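Long-range contact in 2,3,4,5-tetrahydropyridine-2,6-dicarboxylate N-succinyltransferase (Campylobacter jejuni, PDB 2RIJ), which probably catalyses the succinyl-CoA-dependent conversion of cyclic tetrahydrodipicolinate into acyclic N-succinyl-L-2-amino-6-oxopimelate, a step of lysine biosynthesis: residues F164-D175 against P197-R207. Numbering follows the deposited sequence. Where two conformers were deposited one is given.
Sequences FGLLSNVAWSDD and PKIDFVDKFPR
D203 O is gripped by two donors of strand 170-173, V170 N at 3.1 Å and the indole W172 NE1 at 2.9 Å, which arrive from opposite faces of its carbonyl plane. D203 O lies near the indole plane and the bond is fairly straight, with an N-H...O angle of 163°, and it fixes the rotation of the tryptophan. With that edge pinned, the indole face receives F201: the five-membered ring and the phenyl form an offset stack, centroids 4.0 Å apart and planes 8° from parallel. F201 reaches this place because its CG sits between backbone N and carbonyl carbon (chi1 67°), which lays the ring along W172; the guanidinium of R207, whose NH2 makes a salt bridge to E222 of a second subunit, covers the other phenyl face, making a layered indole-phenyl-guanidinium pile. P206 adds its CB to the far end of the indole, against CH2, while Y142 of helix 138-149 also packs on W172.

At one end, K204 runs extended alongside the backbone of L167 and brings NZ to F164 O at 2.6 Å, above the carbonyl plane. L167 CD1 rests over the face of the F205 ring as a CH-pi contact, and the F164 ring meets F205 obliquely. At the other end, K198 bends at its last two torsions and brings NZ to D174 OD1 at 3.0 Å and to D200 OD1 at 2.6 Å, which probably eases the approach of D174 OD1 and D200 OD2, 3.7 Å apart; D200 OD2 also accepts D174 N. S173 OG donates to K198 O at 2.6 Å.

D203 carries its carboxylate to R227 and to R219 of the second subunit, and N169 ND2 donates to D216 O of that subunit. D200 and F201 both face W172, giving a classic beta bulge in the antiparallel pairing of strands 170-173 and 201-203, within a three-stranded sheet whose central strand is 170-173.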
ATOM      1  N   PHE A 164      20.344  17.328  39.585  1.00 30.44           N
ATOM      2  CA  PHE A 164      18.961  17.648  39.897  0.50 33.42           C
ATOM      3  C   PHE A 164      18.643  17.501  41.370  1.00 32.60           C
ATOM      4  O   PHE A 164      17.862  18.266  41.924  1.00 34.02           O
ATOM      5  CB  PHE A 164      18.004  16.785  39.081  0.50 34.97           C
ATOM      6  CG  PHE A 164      17.744  17.307  37.717  0.50 36.96           C
ATOM      7  CD1 PHE A 164      18.622  17.039  36.680  0.50 37.97           C
ATOM      8  CD2 PHE A 164      16.604  18.056  37.452  0.50 36.71           C
ATOM      9  CE1 PHE A 164      18.362  17.507  35.398  0.50 36.12           C
ATOM     10  CE2 PHE A 164      16.349  18.530  36.169  0.50 40.90           C
ATOM     11  CZ  PHE A 164      17.229  18.252  35.144  0.50 37.04           C
ATOM     12  N   GLY A 165      19.255  16.536  42.037  1.00 30.22           N
ATOM     13  CA  GLY A 165      18.966  16.369  43.445  1.00 30.46           C
ATOM     14  C   GLY A 165      19.565  17.428  44.345  1.00 31.24           C
ATOM     15  O   GLY A 165      19.086  17.645  45.448  1.00 36.13           O
ATOM     16  N   LEU A 166      20.651  18.051  43.907  1.00 27.64           N
ATOM     17  CA  LEU A 166      21.330  19.063  44.695  1.00 28.92           C
ATOM     18  C   LEU A 166      20.738  20.482  44.522  1.00 30.20           C
ATOM     19  O   LEU A 166      20.793  21.315  45.439  1.00 31.54           O
ATOM     20  CB  LEU A 166      22.818  19.076  44.318  1.00 31.06           C
ATOM     21  CG  LEU A 166      23.655  17.887  44.853  1.00 34.10           C
ATOM     22  CD1 LEU A 166      25.129  18.122  44.643  1.00 41.64           C
ATOM     23  CD2 LEU A 166      23.415  17.604  46.316  1.00 46.01           C
ATOM     24  N   LEU A 167      20.215  20.766  43.334  1.00 27.61           N
ATOM     25  CA  LEU A 167      19.688  22.095  43.013  1.00 26.83           C
ATOM     26  C   LEU A 167      18.287  22.281  43.621  1.00 28.91           C
ATOM     27  O   LEU A 167      17.505  21.341  43.662  1.00 34.26           O
ATOM     28  CB  LEU A 167      19.666  22.277  41.492  1.00 26.68           C
ATOM     29  CG  LEU A 167      21.031  22.247  40.770  1.00 27.03           C
ATOM     30  CD1 LEU A 167      20.819  22.267  39.299  1.00 26.04           C
ATOM     31  CD2 LEU A 167      21.965  23.424  41.197  1.00 25.38           C
ATOM     32  N   SER A 168      17.989  23.481  44.117  1.00 26.50           N
ATOM     33  CA  SER A 168      16.667  23.840  44.610  1.00 27.86           C
ATOM     34  C   SER A 168      15.798  24.387  43.488  1.00 24.16           C
ATOM     35  O   SER A 168      16.256  25.190  42.672  1.00 24.40           O
ATOM     36  CB  SER A 168      16.777  24.917  45.692  1.00 31.66           C
ATOM     37  OG  SER A 168      17.537  24.458  46.766  1.00 39.52           O
ATOM     38  N   ASN A 169      14.559  23.916  43.435  1.00 23.40           N
ATOM     39  CA  ASN A 169      13.529  24.493  42.570  1.00 25.64           C
ATOM     40  C   ASN A 169      13.137  25.840  43.158  1.00 22.46           C
ATOM     41  O   ASN A 169      12.669  25.926  44.291  1.00 23.89           O
ATOM     42  CB  ASN A 169      12.304  23.566  42.465  1.00 23.77           C
ATOM     43  CG  ASN A 169      11.289  24.041  41.451  1.00 22.31           C
ATOM     44  OD1 ASN A 169      11.656  24.613  40.411  1.00 21.88           O
ATOM     45  ND2 ASN A 169       9.997  23.838  41.745  1.00 19.32           N
ATOM     46  N   VAL A 170      13.332  26.887  42.374  1.00 21.53           N
ATOM     47  CA  VAL A 170      13.102  28.264  42.839  1.00 21.01           C
ATOM     48  C   VAL A 170      12.359  29.031  41.754  1.00 21.30           C
ATOM     49  O   VAL A 170      12.332  28.620  40.590  1.00 21.66           O
ATOM     50  CB  VAL A 170      14.420  28.992  43.229  1.00 23.92           C
ATOM     51  CG1 VAL A 170      15.139  28.257  44.415  1.00 20.61           C
ATOM     52  CG2 VAL A 170      15.369  29.129  42.025  1.00 19.42           C
ATOM     53  N   ALA A 171      11.776  30.140  42.171  1.00 19.39           N
ATOM     54  CA  ALA A 171      11.229  31.161  41.266  1.00 20.52           C
ATOM     55  C   ALA A 171      12.372  32.040  40.804  1.00 20.51           C
ATOM     56  O   ALA A 171      13.359  32.208  41.527  1.00 23.53           O
ATOM     57  CB  ALA A 171      10.169  31.984  41.981  1.00 21.12           C
ATOM     58  N   TRP A 172      12.231  32.597  39.598  1.00 18.59           N
ATOM     59  CA  TRP A 172      13.262  33.413  38.987  1.00 18.93           C
ATOM     60  C   TRP A 172      12.592  34.661  38.489  1.00 20.75           C
ATOM     61  O   TRP A 172      11.554  34.605  37.806  1.00 22.23           O
ATOM     62  CB  TRP A 172      13.960  32.694  37.845  1.00 19.53           C
ATOM     63  CG  TRP A 172      14.630  31.446  38.216  1.00 19.20           C
ATOM     64  CD1 TRP A 172      14.063  30.216  38.275  1.00 19.60           C
ATOM     65  CD2 TRP A 172      16.016  31.272  38.529  1.00 18.74           C
ATOM     66  NE1 TRP A 172      14.996  29.284  38.624  1.00 23.92           N
ATOM     67  CE2 TRP A 172      16.210  29.893  38.788  1.00 20.18           C
ATOM     68  CE3 TRP A 172      17.101  32.140  38.653  1.00 24.62           C
ATOM     69  CZ2 TRP A 172      17.449  29.361  39.147  1.00 22.81           C
ATOM     70  CZ3 TRP A 172      18.356  31.601  38.981  1.00 25.03           C
ATOM     71  CH2 TRP A 172      18.509  30.227  39.245  1.00 24.53           C
ATOM     72  N   SER A 173      13.100  35.791  38.971  1.00 21.75           N
ATOM     73  CA  SER A 173      12.542  37.117  38.660  1.00 23.50           C
ATOM     74  C   SER A 173      13.676  37.973  38.141  1.00 24.23           C
ATOM     75  O   SER A 173      14.638  38.280  38.870  1.00 23.88           O
ATOM     76  CB  SER A 173      11.965  37.727  39.945  1.00 28.00           C
ATOM     77  OG  SER A 173      11.360  38.988  39.686  1.00 27.85           O
ATOM     78  N   ASP A 174      13.613  38.327  36.870  1.00 26.49           N
ATOM     79  CA  ASP A 174      14.711  39.037  36.209  1.00 29.35           C
ATOM     80  C   ASP A 174      16.077  38.390  36.491  1.00 27.04           C
ATOM     81  O   ASP A 174      17.087  39.043  36.803  1.00 29.10           O
ATOM     82  CB  ASP A 174      14.677  40.518  36.551  1.00 32.13           C
ATOM     83  CG  ASP A 174      13.405  41.207  36.007  1.00 38.46           C
ATOM     84  OD1 ASP A 174      12.847  40.795  34.949  1.00 41.34           O
ATOM     85  OD2 ASP A 174      12.943  42.133  36.676  1.00 46.76           O
ATOM     86  N   ASP A 175      16.044  37.081  36.312  1.00 26.22           N
ATOM     87  CA  ASP A 175      17.145  36.165  36.473  1.00 27.00           C
ATOM     88  C   ASP A 175      17.679  36.056  37.897  1.00 25.76           C
ATOM     89  O   ASP A 175      18.729  35.495  38.076  1.00 23.84           O
ATOM     90  CB  ASP A 175      18.262  36.435  35.403  1.00 25.83           C
ATOM     91  CG  ASP A 175      17.863  35.932  33.949  1.00 32.54           C
ATOM     92  OD1 ASP A 175      16.930  35.055  33.786  1.00 30.35           O
ATOM     93  OD2 ASP A 175      18.514  36.379  32.965  1.00 35.36           O
ATOM     94  N   PRO A 197       6.719  40.204  43.048  1.00 25.84           N
ATOM     95  CA  PRO A 197       7.747  40.223  42.010  1.00 27.52           C
ATOM     96  C   PRO A 197       7.311  39.512  40.746  1.00 26.49           C
ATOM     97  O   PRO A 197       6.481  38.592  40.812  1.00 26.51           O
ATOM     98  CB  PRO A 197       8.910  39.484  42.655  1.00 29.68           C
ATOM     99  CG  PRO A 197       8.309  38.594  43.576  1.00 26.32           C
ATOM    100  CD  PRO A 197       7.131  39.352  44.171  1.00 26.79           C
ATOM    101  N   LYS A 198       7.830  39.959  39.597  1.00 25.79           N
ATOM    102  CA  LYS A 198       7.514  39.342  38.333  1.00 27.49           C
ATOM    103  C   LYS A 198       8.321  38.054  38.202  1.00 27.49           C
ATOM    104  O   LYS A 198       9.569  38.086  38.105  1.00 26.50           O
ATOM    105  CB  LYS A 198       7.836  40.238  37.147  1.00 27.72           C
ATOM    106  CG  LYS A 198       7.661  39.477  35.805  1.00 29.73           C
ATOM    107  CD  LYS A 198       7.802  40.355  34.635  1.00 33.63           C
ATOM    108  CE  LYS A 198       9.265  40.820  34.479  1.00 45.44           C
ATOM    109  NZ  LYS A 198      10.179  39.817  33.901  1.00 38.50           N
ATOM    110  N   ILE A 199       7.600  36.941  38.137  1.00 25.46           N
ATOM    111  CA  ILE A 199       8.221  35.617  38.085  1.00 26.28           C
ATOM    112  C   ILE A 199       8.252  35.146  36.635  1.00 25.19           C
ATOM    113  O   ILE A 199       7.226  34.892  36.014  1.00 25.35           O
ATOM    114  CB  ILE A 199       7.502  34.619  39.033  1.00 26.50           C
ATOM    115  CG1 ILE A 199       7.476  35.170  40.483  1.00 21.86           C
ATOM    116  CG2 ILE A 199       8.112  33.203  38.918  1.00 20.81           C
ATOM    117  CD1 ILE A 199       8.845  35.546  41.070  1.00 22.57           C
ATOM    118  N   ASP A 200       9.455  35.032  36.094  1.00 23.26           N
ATOM    119  CA  ASP A 200       9.612  34.599  34.716  1.00 20.57           C
ATOM    120  C   ASP A 200       9.521  33.083  34.521  1.00 20.14           C
ATOM    121  O   ASP A 200       9.096  32.618  33.455  1.00 20.62           O
ATOM    122  CB  ASP A 200      10.919  35.131  34.168  1.00 23.23           C
ATOM    123  CG  ASP A 200      10.934  36.642  34.143  1.00 32.32           C
ATOM    124  OD1 ASP A 200       9.909  37.262  33.747  1.00 33.61           O
ATOM    125  OD2 ASP A 200      11.948  37.188  34.585  1.00 27.49           O
ATOM    126  N   PHE A 201       9.987  32.319  35.509  1.00 22.77           N
ATOM    127  CA  PHE A 201       9.987  30.865  35.468  1.00 21.22           C
ATOM    128  C   PHE A 201      10.264  30.272  36.856  1.00 20.90           C
ATOM    129  O   PHE A 201      10.703  30.966  37.774  1.00 19.62           O
ATOM    130  CB  PHE A 201      10.914  30.288  34.383  1.00 21.82           C
ATOM    131  CG  PHE A 201      12.418  30.510  34.586  1.00 19.21           C
ATOM    132  CD1 PHE A 201      13.001  31.722  34.306  1.00 20.76           C
ATOM    133  CD2 PHE A 201      13.224  29.490  35.005  1.00 22.57           C
ATOM    134  CE1 PHE A 201      14.361  31.932  34.474  1.00 23.55           C
ATOM    135  CE2 PHE A 201      14.580  29.670  35.135  1.00 22.32           C
ATOM    136  CZ  PHE A 201      15.157  30.899  34.880  1.00 20.68           C
ATOM    137  N   VAL A 202       9.934  29.011  36.999  1.00 18.32           N
ATOM    138  CA  VAL A 202      10.172  28.224  38.242  1.00 21.07           C
ATOM    139  C   VAL A 202      10.878  26.940  37.818  1.00 21.25           C
ATOM    140  O   VAL A 202      10.328  26.133  37.034  1.00 20.74           O
ATOM    141  CB  VAL A 202       8.875  27.935  39.041  1.00 20.14           C
ATOM    142  CG1 VAL A 202       9.163  26.958  40.307  1.00 19.60           C
ATOM    143  CG2 VAL A 202       8.140  29.248  39.396  1.00 22.24           C
ATOM    144  N   ASP A 203      12.125  26.784  38.275  1.00 22.53           N
ATOM    145  CA  ASP A 203      12.937  25.655  37.887  1.00 23.20           C
ATOM    146  C   ASP A 203      14.193  25.600  38.744  1.00 21.52           C
ATOM    147  O   ASP A 203      14.524  26.520  39.537  1.00 19.23           O
ATOM    148  CB  ASP A 203      13.354  25.763  36.403  1.00 23.17           C
ATOM    149  CG  ASP A 203      13.982  24.472  35.843  1.00 25.84           C
ATOM    150  OD1 ASP A 203      13.761  23.376  36.398  1.00 23.29           O
ATOM    151  OD2 ASP A 203      14.749  24.571  34.851  1.00 22.48           O
ATOM    152  N   LYS A 204      14.899  24.511  38.576  1.00 20.22           N
ATOM    153  CA  LYS A 204      16.190  24.268  39.232  1.00 23.45           C
ATOM    154  C   LYS A 204      17.407  24.835  38.490  1.00 24.09           C
ATOM    155  O   LYS A 204      18.473  24.963  39.090  1.00 26.06           O
ATOM    156  CB  LYS A 204      16.399  22.744  39.445  1.00 24.07           C
ATOM    157  CG  LYS A 204      15.489  22.142  40.520  1.00 25.71           C
ATOM    158  CD  LYS A 204      15.614  20.642  40.591  1.00 27.69           C
ATOM    159  CE  LYS A 204      14.964  20.086  41.875  1.00 32.28           C
ATOM    160  NZ  LYS A 204      15.250  18.677  42.095  1.00 47.19           N
ATOM    161  N   PHE A 205      17.263  25.109  37.199  1.00 23.12           N
ATOM    162  CA  PHE A 205      18.354  25.605  36.360  1.00 20.67           C
ATOM    163  C   PHE A 205      18.043  27.029  35.882  1.00 22.48           C
ATOM    164  O   PHE A 205      16.890  27.320  35.538  1.00 22.20           O
ATOM    165  CB  PHE A 205      18.515  24.761  35.094  1.00 22.47           C
ATOM    166  CG  PHE A 205      19.144  23.415  35.305  1.00 26.49           C
ATOM    167  CD1 PHE A 205      18.429  22.405  35.935  1.00 31.90           C
ATOM    168  CD2 PHE A 205      20.408  23.139  34.830  1.00 36.60           C
ATOM    169  CE1 PHE A 205      19.001  21.136  36.153  1.00 36.07           C
ATOM    170  CE2 PHE A 205      20.986  21.865  35.040  1.00 34.61           C
ATOM    171  CZ  PHE A 205      20.278  20.889  35.739  1.00 35.08           C
ATOM    172  N   PRO A 206      19.089  27.870  35.736  1.00 23.59           N
ATOM    173  CA  PRO A 206      18.984  29.176  35.076  1.00 22.29           C
ATOM    174  C   PRO A 206      19.173  29.066  33.560  1.00 20.37           C
ATOM    175  O   PRO A 206      19.378  27.962  33.016  1.00 20.77           O
ATOM    176  CB  PRO A 206      20.132  29.950  35.722  1.00 23.36           C
ATOM    177  CG  PRO A 206      21.150  28.931  35.908  1.00 21.50           C
ATOM    178  CD  PRO A 206      20.477  27.635  36.188  1.00 20.90           C
ATOM    179  N   ARG A 207      19.024  30.193  32.887  1.00 22.19           N
ATOM    180  CA  ARG A 207      19.189  30.263  31.475  1.00 21.11           C
ATOM    181  C   ARG A 207      20.650  30.608  31.157  1.00 22.18           C
ATOM    182  O   ARG A 207      21.335  31.303  31.914  1.00 20.87           O
ATOM    183  CB  ARG A 207      18.219  31.275  30.887  1.00 19.96           C
ATOM    184  CG  ARG A 207      16.755  30.768  31.039  1.00 22.70           C
ATOM    185  CD  ARG A 207      15.761  31.785  31.057  1.00 31.52           C
ATOM    186  NE  ARG A 207      14.420  31.218  31.141  1.00 21.01           N
ATOM    187  CZ  ARG A 207      13.347  31.946  30.985  1.00 25.79           C
ATOM    188  NH1 ARG A 207      13.471  33.226  30.765  1.00 28.15           N
ATOM    189  NH2 ARG A 207      12.168  31.398  31.026  1.00 20.61           N
TER
HETATM  190  O   HOH W   1       9.702  42.020  39.838  1.00 34.14           O
HETATM  191  O   HOH W   2      18.221  32.508  34.357  1.00 17.43           O
HETATM  192  O   HOH W   3      14.073  35.635  34.912  1.00 27.73           O
HETATM  193  O   HOH W   4      15.587  35.138  31.462  1.00 31.33           O